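Local structure of uracil-DNA glycosylase (Epstein-Barr virus, 6LYJ) at residues P80-L88 with L178-L189; L207-S215 with S225-H235. The protein belongs to the uracil-DNA glycosylase superfamily, whose members are compact alpha/beta proteins built round a central parallel beta-sheet. One frame throughout, in Å; residues are numbered along the deposited sequence.

Interaction 1: residues P80-L88 with L178-L189; sequences PSDIKVVIL and LSERLKACVFML
Val86 and Phe187 lie side by side and point the same way from two neighbouring parallel strands, with Val86 CB 3.6 Å from Phe187 CD2. The ring meets the valine obliquely. Phe187 CG is turned opposite the carbonyl carbon of its own residue (chi1 -64°), which carries the CD2-CE2 side alongside Val86; there CE2 approaches Val86 CG2 at 3.8 Å. From the helix end, Leu178 CD1 reaches Val86 CG2 while its CD2 meets Ile83 CD1 at 3.6 Å, the leucine and isoleucine crossing at about a right angle. Leu182, just past the helix, also crosses Ile83 squarely: its CD1 packs on Ile83 CB, and its CD2 sits 3.5 Å from Pro80 O. Cys185 SG touches Val86 CG2 and Ile83 CG2. Leu88 and Leu189 lie side by side, CD1 to CD2 at 3.6 Å.

The opposite face of the sheet carries Val85, Ile87, Val186 and Met188. Met188, extended beyond CG, lays SD alongside Ile87 CG1 and sets CE 3.8 Å from Val85 CG1. Helix 235-245 covers Val186 and Met188 here.

Between the faces runs the backbone pairing, with strand axes only 16° from parallel. Val186 N donates to Lys84 O, Val86 N to Val186 O at 2.7 Å, and Met188 N to Val86 O, the last nearly straight at 172°. Beyond them, one water donates to both Leu88 O and Met188 O.

These are the two central strands of the four-stranded sheet: Val85 and Ile87 also bond to strand 145-149, and Phe187 and Leu189 to Leu209 of strand 207-211. The chemistry therefore divides: main-chain amides fix the parallel register, while aliphatic, thioether, thiol and aromatic side chains, almost all buried, pack on both faces largely by dispersion.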
loop_
_atom_site.group_PDB
_atom_site.type_symbol
_atom_site.label_atom_id
_atom_site.label_comp_id
_atom_site.label_asym_id
_atom_site.label_seq_id
_atom_site.Cartn_x
_atom_site.Cartn_y
_atom_site.Cartn_z
ATOM N N PRO A 80 -11.063 -16.714 -11.119
ATOM C CA PRO A 80 -9.727 -16.914 -10.539
ATOM C C PRO A 80 -8.793 -17.687 -11.453
ATOM O O PRO A 80 -7.581 -17.440 -11.436
ATOM C CB PRO A 80 -10.015 -17.670 -9.232
ATOM C CG PRO A 80 -11.436 -18.143 -9.339
ATOM C CD PRO A 80 -12.136 -17.159 -10.216
ATOM N N SER A 81 -9.321 -18.606 -12.265
ATOM C CA SER A 81 -8.479 -19.348 -13.196
ATOM C C SER A 81 -7.847 -18.450 -14.250
ATOM O O SER A 81 -6.865 -18.854 -14.881
ATOM C CB SER A 81 -9.289 -20.450 -13.885
ATOM O OG SER A 81 -9.614 -21.483 -12.974
ATOM N N ASP A 82 -8.394 -17.253 -14.465
ATOM C CA ASP A 82 -7.892 -16.317 -15.463
ATOM C C ASP A 82 -6.927 -15.282 -14.891
ATOM O O ASP A 82 -6.518 -14.369 -15.614
ATOM C CB ASP A 82 -9.065 -15.612 -16.150
ATOM C CG ASP A 82 -9.944 -16.571 -16.926
ATOM O OD1 ASP A 82 -9.427 -17.600 -17.407
ATOM O OD2 ASP A 82 -11.156 -16.297 -17.051
ATOM N N ILE A 83 -6.567 -15.391 -13.613
ATOM C CA ILE A 83 -5.643 -14.436 -13.010
ATOM C C ILE A 83 -4.265 -14.589 -13.640
ATOM O O ILE A 83 -3.752 -15.705 -13.790
ATOM C CB ILE A 83 -5.598 -14.617 -11.486
ATOM C CG1 ILE A 83 -6.936 -14.182 -10.877
ATOM C CG2 ILE A 83 -4.422 -13.850 -10.885
ATOM C CD1 ILE A 83 -7.114 -14.576 -9.437
ATOM N N LYS A 84 -3.675 -13.460 -14.043
ATOM C CA LYS A 84 -2.369 -13.419 -14.687
ATOM C C LYS A 84 -1.332 -12.621 -13.916
ATOM O O LYS A 84 -0.136 -12.860 -14.093
ATOM C CB LYS A 84 -2.474 -12.821 -16.102
ATOM C CG LYS A 84 -3.331 -13.612 -17.068
ATOM C CD LYS A 84 -3.643 -12.788 -18.311
ATOM C CE LYS A 84 -4.518 -13.558 -19.283
ATOM N NZ LYS A 84 -4.846 -12.761 -20.500
ATOM N N VAL A 85 -1.752 -11.648 -13.111
ATOM C CA VAL A 85 -0.850 -10.808 -12.337
ATOM C C VAL A 85 -1.456 -10.622 -10.954
ATOM O O VAL A 85 -2.653 -10.342 -10.826
ATOM C CB VAL A 85 -0.600 -9.441 -13.009
ATOM C CG1 VAL A 85 0.367 -8.606 -12.176
ATOM C CG2 VAL A 85 -0.056 -9.620 -14.413
ATOM N N VAL A 86 -0.634 -10.785 -9.921
ATOM C CA VAL A 86 -1.028 -10.538 -8.538
ATOM C C VAL A 86 -0.179 -9.389 -8.014
ATOM O O VAL A 86 1.054 -9.441 -8.080
ATOM C CB VAL A 86 -0.865 -11.787 -7.655
ATOM C CG1 VAL A 86 -1.245 -11.461 -6.217
ATOM C CG2 VAL A 86 -1.735 -12.921 -8.178
ATOM N N ILE A 87 -0.842 -8.345 -7.527
ATOM C CA ILE A 87 -0.192 -7.200 -6.900
ATOM C C ILE A 87 -0.653 -7.163 -5.449
ATOM O O ILE A 87 -1.861 -7.130 -5.180
ATOM C CB ILE A 87 -0.539 -5.889 -7.622
ATOM C CG1 ILE A 87 -0.086 -5.950 -9.084
ATOM C CG2 ILE A 87 0.101 -4.708 -6.913
ATOM C CD1 ILE A 87 -0.544 -4.780 -9.917
ATOM N N LEU A 88 0.302 -7.165 -4.519
ATOM C CA LEU A 88 0.003 -7.205 -3.092
ATOM C C LEU A 88 0.079 -5.818 -2.469
ATOM O O LEU A 88 1.078 -5.108 -2.630
ATOM C CB LEU A 88 0.968 -8.136 -2.353
ATOM C CG LEU A 88 0.914 -9.622 -2.699
ATOM C CD1 LEU A 88 1.634 -10.429 -1.634
ATOM C CD2 LEU A 88 -0.530 -10.085 -2.847
ATOM N N LEU A 178 -3.049 -19.601 -5.283
ATOM C CA LEU A 178 -2.824 -19.026 -6.607
ATOM C C LEU A 178 -1.547 -19.586 -7.219
ATOM O O LEU A 178 -1.524 -19.976 -8.392
ATOM C CB LEU A 178 -2.756 -17.500 -6.519
ATOM C CG LEU A 178 -4.060 -16.755 -6.223
ATOM C CD1 LEU A 178 -3.753 -15.341 -5.785
ATOM C CD2 LEU A 178 -4.970 -16.752 -7.449
ATOM N N SER A 179 -0.476 -19.647 -6.424
ATOM C CA SER A 179 0.778 -20.218 -6.911
ATOM C C SER A 179 0.605 -21.680 -7.316
ATOM O O SER A 179 1.106 -22.110 -8.364
ATOM C CB SER A 179 1.856 -20.089 -5.835
ATOM O OG SER A 179 3.076 -20.675 -6.249
ATOM N N GLU A 180 -0.118 -22.451 -6.504
ATOM C CA GLU A 180 -0.263 -23.883 -6.747
ATOM C C GLU A 180 -1.156 -24.175 -7.951
ATOM O O GLU A 180 -0.834 -25.040 -8.776
ATOM C CB GLU A 180 -0.816 -24.554 -5.490
ATOM C CG GLU A 180 -1.240 -25.997 -5.665
ATOM C CD GLU A 180 -2.015 -26.516 -4.467
ATOM O OE1 GLU A 180 -1.738 -26.059 -3.337
ATOM O OE2 GLU A 180 -2.897 -27.380 -4.653
ATOM N N ARG A 181 -2.280 -23.469 -8.067
ATOM C CA ARG A 181 -3.335 -23.812 -9.014
ATOM C C ARG A 181 -3.167 -23.152 -10.375
ATOM O O ARG A 181 -3.639 -23.702 -11.377
ATOM C CB ARG A 181 -4.700 -23.417 -8.441
ATOM C CG ARG A 181 -5.036 -24.061 -7.105
ATOM C CD ARG A 181 -5.859 -25.324 -7.246
ATOM N NE ARG A 181 -5.952 -26.030 -5.969
ATOM C CZ ARG A 181 -7.026 -26.019 -5.185
ATOM N NH1 ARG A 181 -8.107 -25.347 -5.551
ATOM N NH2 ARG A 181 -7.021 -26.685 -4.038
ATOM N N LEU A 182 -2.529 -21.986 -10.440
ATOM C CA LEU A 182 -2.318 -21.324 -11.720
ATOM C C LEU A 182 -1.083 -21.887 -12.411
ATOM O O LEU A 182 -0.060 -22.149 -11.774
ATOM C CB LEU A 182 -2.169 -19.814 -11.525
ATOM C CG LEU A 182 -3.395 -19.088 -10.961
ATOM C CD1 LEU A 182 -3.094 -17.609 -10.757
ATOM C CD2 LEU A 182 -4.607 -19.278 -11.869
ATOM N N LYS A 183 -1.192 -22.075 -13.729
ATOM C CA LYS A 183 -0.069 -22.599 -14.499
ATOM C C LYS A 183 1.051 -21.573 -14.628
ATOM O O LYS A 183 2.235 -21.922 -14.536
ATOM C CB LYS A 183 -0.551 -23.048 -15.879
ATOM C CG LYS A 183 0.521 -23.676 -16.754
ATOM C CD LYS A 183 -0.041 -24.063 -18.118
ATOM C CE LYS A 183 1.000 -24.789 -18.954
ATOM N NZ LYS A 183 0.420 -25.342 -20.210
ATOM N N ALA A 184 0.700 -20.306 -14.839
ATOM C CA ALA A 184 1.689 -19.256 -15.055
ATOM C C ALA A 184 1.094 -17.931 -14.610
ATOM O O ALA A 184 0.036 -17.529 -15.107
ATOM C CB ALA A 184 2.108 -19.190 -16.526
ATOM N N CYS A 185 1.790 -17.242 -13.709
ATOM C CA CYS A 185 1.275 -16.020 -13.114
ATOM C C CYS A 185 2.445 -15.123 -12.738
ATOM O O CYS A 185 3.544 -15.605 -12.459
ATOM C CB CYS A 185 0.408 -16.335 -11.891
ATOM S SG CYS A 185 -0.506 -14.936 -11.228
ATOM N N VAL A 186 2.203 -13.807 -12.752
ATOM C CA VAL A 186 3.172 -12.813 -12.294
ATOM C C VAL A 186 2.759 -12.320 -10.914
ATOM O O VAL A 186 1.574 -12.068 -10.661
ATOM C CB VAL A 186 3.285 -11.635 -13.284
ATOM C CG1 VAL A 186 4.315 -10.619 -12.796
ATOM C CG2 VAL A 186 3.633 -12.130 -14.683
ATOM N N PHE A 187 3.734 -12.195 -10.015
ATOM C CA PHE A 187 3.528 -11.674 -8.667
ATOM C C PHE A 187 4.439 -10.470 -8.464
ATOM O O PHE A 187 5.663 -10.588 -8.596
ATOM C CB PHE A 187 3.813 -12.740 -7.602
ATOM C CG PHE A 187 2.876 -13.919 -7.650
ATOM C CD1 PHE A 187 3.027 -14.907 -8.612
ATOM C CD2 PHE A 187 1.844 -14.035 -6.734
ATOM C CE1 PHE A 187 2.165 -15.991 -8.658
ATOM C CE2 PHE A 187 0.978 -15.115 -6.774
ATOM C CZ PHE A 187 1.141 -16.094 -7.737
ATOM N N MET A 188 3.848 -9.314 -8.157
ATOM C CA MET A 188 4.594 -8.074 -7.954
ATOM C C MET A 188 4.596 -7.753 -6.462
ATOM O O MET A 188 3.554 -7.410 -5.894
ATOM C CB MET A 188 3.991 -6.925 -8.762
ATOM C CG MET A 188 3.922 -7.163 -10.272
ATOM S SD MET A 188 3.231 -5.734 -11.130
ATOM C CE MET A 188 3.292 -6.264 -12.841
ATOM N N LEU A 189 5.767 -7.856 -5.838
ATOM C CA LEU A 189 5.941 -7.657 -4.402
ATOM C C LEU A 189 6.788 -6.406 -4.177
ATOM O O LEU A 189 7.999 -6.422 -4.422
ATOM C CB LEU A 189 6.592 -8.888 -3.770
ATOM C CG LEU A 189 5.958 -10.226 -4.179
ATOM C CD1 LEU A 189 6.650 -11.413 -3.522
ATOM C CD2 LEU A 189 4.483 -10.224 -3.836
HETATM O O HOH W 1 -6.840 -22.954 -12.317
HETATM O O HOH W 2 3.384 -5.464 -3.960
#

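Interaction 2: residues L207-S215 with S225-H235; sequences LVLTSQHPS and SAQQKFLGNNH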
loop_
_atom_site.group_PDB
_atom_site.type_symbol
_atom_site.label_atom_id
_atom_site.label_comp_id
_atom_site.label_asym_id
_atom_site.label_seq_id
_atom_site.Cartn_x
_atom_site.Cartn_y
_atom_site.Cartn_z
ATOM N N LEU A 207 6.671 -15.886 -12.284
ATOM C CA LEU A 207 7.600 -14.767 -12.274
ATOM C C LEU A 207 7.336 -13.940 -11.023
ATOM O O LEU A 207 6.241 -13.392 -10.854
ATOM C CB LEU A 207 7.439 -13.914 -13.530
ATOM C CG LEU A 207 8.319 -12.670 -13.609
ATOM C CD1 LEU A 207 9.785 -13.070 -13.520
ATOM C CD2 LEU A 207 8.043 -11.891 -14.887
ATOM N N VAL A 208 8.328 -13.853 -10.148
ATOM C CA VAL A 208 8.209 -13.075 -8.922
ATOM C C VAL A 208 9.057 -11.823 -9.091
ATOM O O VAL A 208 10.290 -11.896 -9.151
ATOM C CB VAL A 208 8.636 -13.888 -7.694
ATOM C CG1 VAL A 208 8.510 -13.048 -6.428
ATOM C CG2 VAL A 208 7.797 -15.157 -7.597
ATOM N N LEU A 209 8.392 -10.676 -9.192
ATOM C CA LEU A 209 9.048 -9.389 -9.366
ATOM C C LEU A 209 9.056 -8.646 -8.037
ATOM O O LEU A 209 8.008 -8.493 -7.400
ATOM C CB LEU A 209 8.337 -8.557 -10.436
ATOM C CG LEU A 209 8.206 -9.201 -11.820
ATOM C CD1 LEU A 209 7.282 -8.389 -12.714
ATOM C CD2 LEU A 209 9.580 -9.339 -12.462
ATOM N N THR A 210 10.235 -8.191 -7.622
ATOM C CA THR A 210 10.388 -7.490 -6.358
ATOM C C THR A 210 11.083 -6.158 -6.590
ATOM O O THR A 210 11.876 -6.003 -7.523
ATOM C CB THR A 210 11.196 -8.308 -5.340
ATOM O OG1 THR A 210 12.536 -8.465 -5.815
ATOM C CG2 THR A 210 10.572 -9.681 -5.130
ATOM N N SER A 211 10.774 -5.198 -5.725
ATOM C CA SER A 211 11.441 -3.901 -5.715
ATOM C C SER A 211 11.069 -3.201 -4.415
ATOM O O SER A 211 10.274 -3.707 -3.616
ATOM C CB SER A 211 11.055 -3.051 -6.928
ATOM O OG SER A 211 9.765 -2.488 -6.770
ATOM N N GLN A 212 11.649 -2.021 -4.216
ATOM C CA GLN A 212 11.211 -1.163 -3.129
ATOM C C GLN A 212 9.771 -0.714 -3.352
ATOM O O GLN A 212 9.224 -0.799 -4.455
ATOM C CB GLN A 212 12.125 0.051 -2.998
ATOM C CG GLN A 212 13.452 -0.262 -2.345
ATOM C CD GLN A 212 14.274 0.979 -2.099
ATOM O OE1 GLN A 212 14.170 1.960 -2.834
ATOM N NE2 GLN A 212 15.092 0.950 -1.057
ATOM N N HIS A 213 9.167 -0.214 -2.282
ATOM C CA HIS A 213 7.778 0.202 -2.313
ATOM C C HIS A 213 7.626 1.457 -3.175
ATOM O O HIS A 213 8.537 2.283 -3.241
ATOM C CB HIS A 213 7.298 0.475 -0.890
ATOM C CG HIS A 213 5.811 0.476 -0.734
ATOM N ND1 HIS A 213 5.038 1.592 -0.973
ATOM C CD2 HIS A 213 4.955 -0.501 -0.353
ATOM C CE1 HIS A 213 3.770 1.301 -0.750
ATOM N NE2 HIS A 213 3.692 0.039 -0.368
ATOM N N PRO A 214 6.492 1.613 -3.864
ATOM C CA PRO A 214 6.276 2.830 -4.661
ATOM C C PRO A 214 6.021 4.084 -3.838
ATOM O O PRO A 214 5.914 5.167 -4.425
ATOM C CB PRO A 214 5.048 2.470 -5.506
ATOM C CG PRO A 214 4.308 1.478 -4.657
ATOM C CD PRO A 214 5.395 0.644 -4.045
ATOM N N SER A 215 5.913 3.975 -2.519
ATOM C CA SER A 215 5.639 5.136 -1.685
ATOM C C SER A 215 6.651 6.249 -1.968
ATOM O O SER A 215 7.845 5.971 -2.147
ATOM C CB SER A 215 5.689 4.750 -0.205
ATOM O OG SER A 215 5.537 5.886 0.625
ATOM N N SER A 225 20.589 0.524 -0.981
ATOM C CA SER A 225 19.497 -0.441 -1.057
ATOM C C SER A 225 19.815 -1.651 -1.923
ATOM O O SER A 225 19.913 -1.539 -3.149
ATOM C CB SER A 225 18.232 0.244 -1.581
ATOM O OG SER A 225 17.731 1.181 -0.644
ATOM N N ALA A 226 20.001 -2.807 -1.279
ATOM C CA ALA A 226 20.155 -4.059 -2.011
ATOM C C ALA A 226 19.015 -4.268 -2.996
ATOM O O ALA A 226 19.206 -4.885 -4.052
ATOM C CB ALA A 226 20.241 -5.234 -1.035
ATOM N N GLN A 227 17.827 -3.765 -2.670
ATOM C CA GLN A 227 16.677 -3.856 -3.553
ATOM C C GLN A 227 16.653 -2.708 -4.551
ATOM O O GLN A 227 17.031 -1.573 -4.248
ATOM C CB GLN A 227 15.377 -3.859 -2.752
ATOM C CG GLN A 227 14.822 -5.240 -2.485
ATOM C CD GLN A 227 13.319 -5.225 -2.344
ATOM O OE1 GLN A 227 12.752 -4.310 -1.748
ATOM N NE2 GLN A 227 12.662 -6.235 -2.898
ATOM N N GLN A 228 16.171 -3.021 -5.748
ATOM C CA GLN A 228 16.013 -2.046 -6.813
ATOM C C GLN A 228 14.921 -1.037 -6.464
ATOM O O GLN A 228 13.954 -1.350 -5.764
ATOM C CB GLN A 228 15.712 -2.783 -8.118
ATOM C CG GLN A 228 14.769 -2.106 -9.069
ATOM C CD GLN A 228 14.658 -2.855 -10.375
ATOM O OE1 GLN A 228 14.104 -3.952 -10.428
ATOM N NE2 GLN A 228 15.194 -2.270 -11.441
ATOM N N LYS A 229 15.103 0.199 -6.927
ATOM C CA LYS A 229 14.096 1.235 -6.730
ATOM C C LYS A 229 12.816 0.909 -7.491
ATOM O O LYS A 229 12.836 0.243 -8.529
ATOM C CB LYS A 229 14.632 2.586 -7.207
ATOM C CG LYS A 229 15.657 3.197 -6.286
ATOM C CD LYS A 229 14.963 3.860 -5.127
ATOM C CE LYS A 229 15.945 4.531 -4.198
ATOM N NZ LYS A 229 15.447 4.416 -2.806
ATOM N N PHE A 230 11.685 1.386 -6.964
ATOM C CA PHE A 230 10.421 1.170 -7.660
ATOM C C PHE A 230 10.452 1.816 -9.040
ATOM O O PHE A 230 10.223 1.152 -10.057
ATOM C CB PHE A 230 9.239 1.697 -6.848
ATOM C CG PHE A 230 7.912 1.401 -7.486
ATOM C CD1 PHE A 230 7.263 0.203 -7.237
ATOM C CD2 PHE A 230 7.337 2.298 -8.376
ATOM C CE1 PHE A 230 6.049 -0.084 -7.843
ATOM C CE2 PHE A 230 6.127 2.020 -8.981
ATOM C CZ PHE A 230 5.482 0.826 -8.716
ATOM N N LEU A 231 10.702 3.124 -9.092
ATOM C CA LEU A 231 10.822 3.798 -10.377
ATOM C C LEU A 231 12.004 3.221 -11.141
ATOM O O LEU A 231 13.145 3.281 -10.674
ATOM C CB LEU A 231 10.991 5.303 -10.177
ATOM C CG LEU A 231 11.027 6.132 -11.463
ATOM C CD1 LEU A 231 9.665 6.137 -12.141
ATOM C CD2 LEU A 231 11.492 7.550 -11.176
ATOM N N GLY A 232 11.731 2.650 -12.311
ATOM C CA GLY A 232 12.742 1.927 -13.048
ATOM C C GLY A 232 12.700 0.422 -12.884
ATOM O O GLY A 232 13.524 -0.269 -13.493
ATOM N N ASN A 233 11.778 -0.115 -12.079
ATOM C CA ASN A 233 11.785 -1.556 -11.859
ATOM C C ASN A 233 11.305 -2.335 -13.078
ATOM O O ASN A 233 11.569 -3.540 -13.163
ATOM C CB ASN A 233 10.961 -1.923 -10.613
ATOM C CG ASN A 233 9.467 -1.653 -10.766
ATOM O OD1 ASN A 233 8.955 -1.419 -11.859
ATOM N ND2 ASN A 233 8.757 -1.704 -9.651
ATOM N N ASN A 234 10.608 -1.682 -14.013
ATOM C CA ASN A 234 10.209 -2.278 -15.288
ATOM C C ASN A 234 9.230 -3.437 -15.107
ATOM O O ASN A 234 9.083 -4.270 -16.007
ATOM C CB ASN A 234 11.440 -2.738 -16.086
ATOM C CG ASN A 234 11.273 -2.565 -17.583
ATOM O OD1 ASN A 234 10.648 -1.612 -18.043
ATOM N ND2 ASN A 234 11.840 -3.489 -18.350
ATOM N N HIS A 235 8.516 -3.481 -13.976
ATOM C CA HIS A 235 7.739 -4.670 -13.634
ATOM C C HIS A 235 6.574 -4.906 -14.592
ATOM O O HIS A 235 6.223 -6.061 -14.859
ATOM C CB HIS A 235 7.212 -4.553 -12.202
ATOM C CG HIS A 235 8.216 -4.905 -11.147
ATOM N ND1 HIS A 235 7.887 -4.994 -9.812
ATOM C CD2 HIS A 235 9.539 -5.183 -11.228
ATOM C CE1 HIS A 235 8.961 -5.318 -9.115
ATOM N NE2 HIS A 235 9.978 -5.436 -9.950
HETATM O O HOH W 3 14.776 -6.132 -6.331
HETATM O O HOH W 4 11.682 3.266 -4.864
#
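The end of an edge strand runs into the leucine loop of uracil-DNA glycosylases (His-Pro-Ser-Pro-Leu, from His213) and is met by the loop returning to helix 235-245. The return contains a type II turn from Phe230 to Asn233, followed by an Asx turn at Asn233. Asn233 OD1 accepts from His235 N, while ND2 donates to Ser211 OG at 3.2 Å, 4° from the amide plane. Ser211 OG, placed between its backbone N and carbonyl carbon (chi1 77°), donates a hydrogen bond to Gln212 O.

Two rings are clamped face-on. Pro214 CB stands 3.4 Å from the Phe230 ring centroid, 2° off the normal, and Leu209 CB covers the His235 ring almost as centrally; both are CH-pi contacts. Asn233 ND2 lies against the opposite face of each ring, offset toward the rim. His235 NE2 gives Thr210 O a weak bond; its ND1 is hydrogen-bonded to Trp190 NE1.

Gln212 N donates to Gln228 O at 2.9 Å, and Lys229 NZ bonds Gln212 OE1 on a lone pair, with Ala218 O as second partner.

Helix 113-125 flanks Phe230 and Asn233, Trp190 of strand 186-190 packs on Phe230 edge-to-face, and a neighbouring chain packs on Gln212 and His213.

Interactions 1 and 2 share one parallel sheet: strand 186-190, paired in interaction 1, is the neighbour of strand 207-211, which begins interaction 2. The seam is direct, with Phe187 O 2.8 Å from Leu209 N and Leu189 N equally near Leu209 O, both probable hydrogen bonds. Both are largely buried, but interaction 1 joins the two inner strands, whereas interaction 2 anchors a loop to the end of an outermost one and reaches a neighbouring chain. Their chemistry follows: backbone pairing with apolar packing in the first; amide, hydroxyl and lysine bonds with ring faces in the second. Met188 CE packs on His235 O, at the start of helix 235-245, and Val186 CG1 on Leu209 CD1, so side chains also connect them.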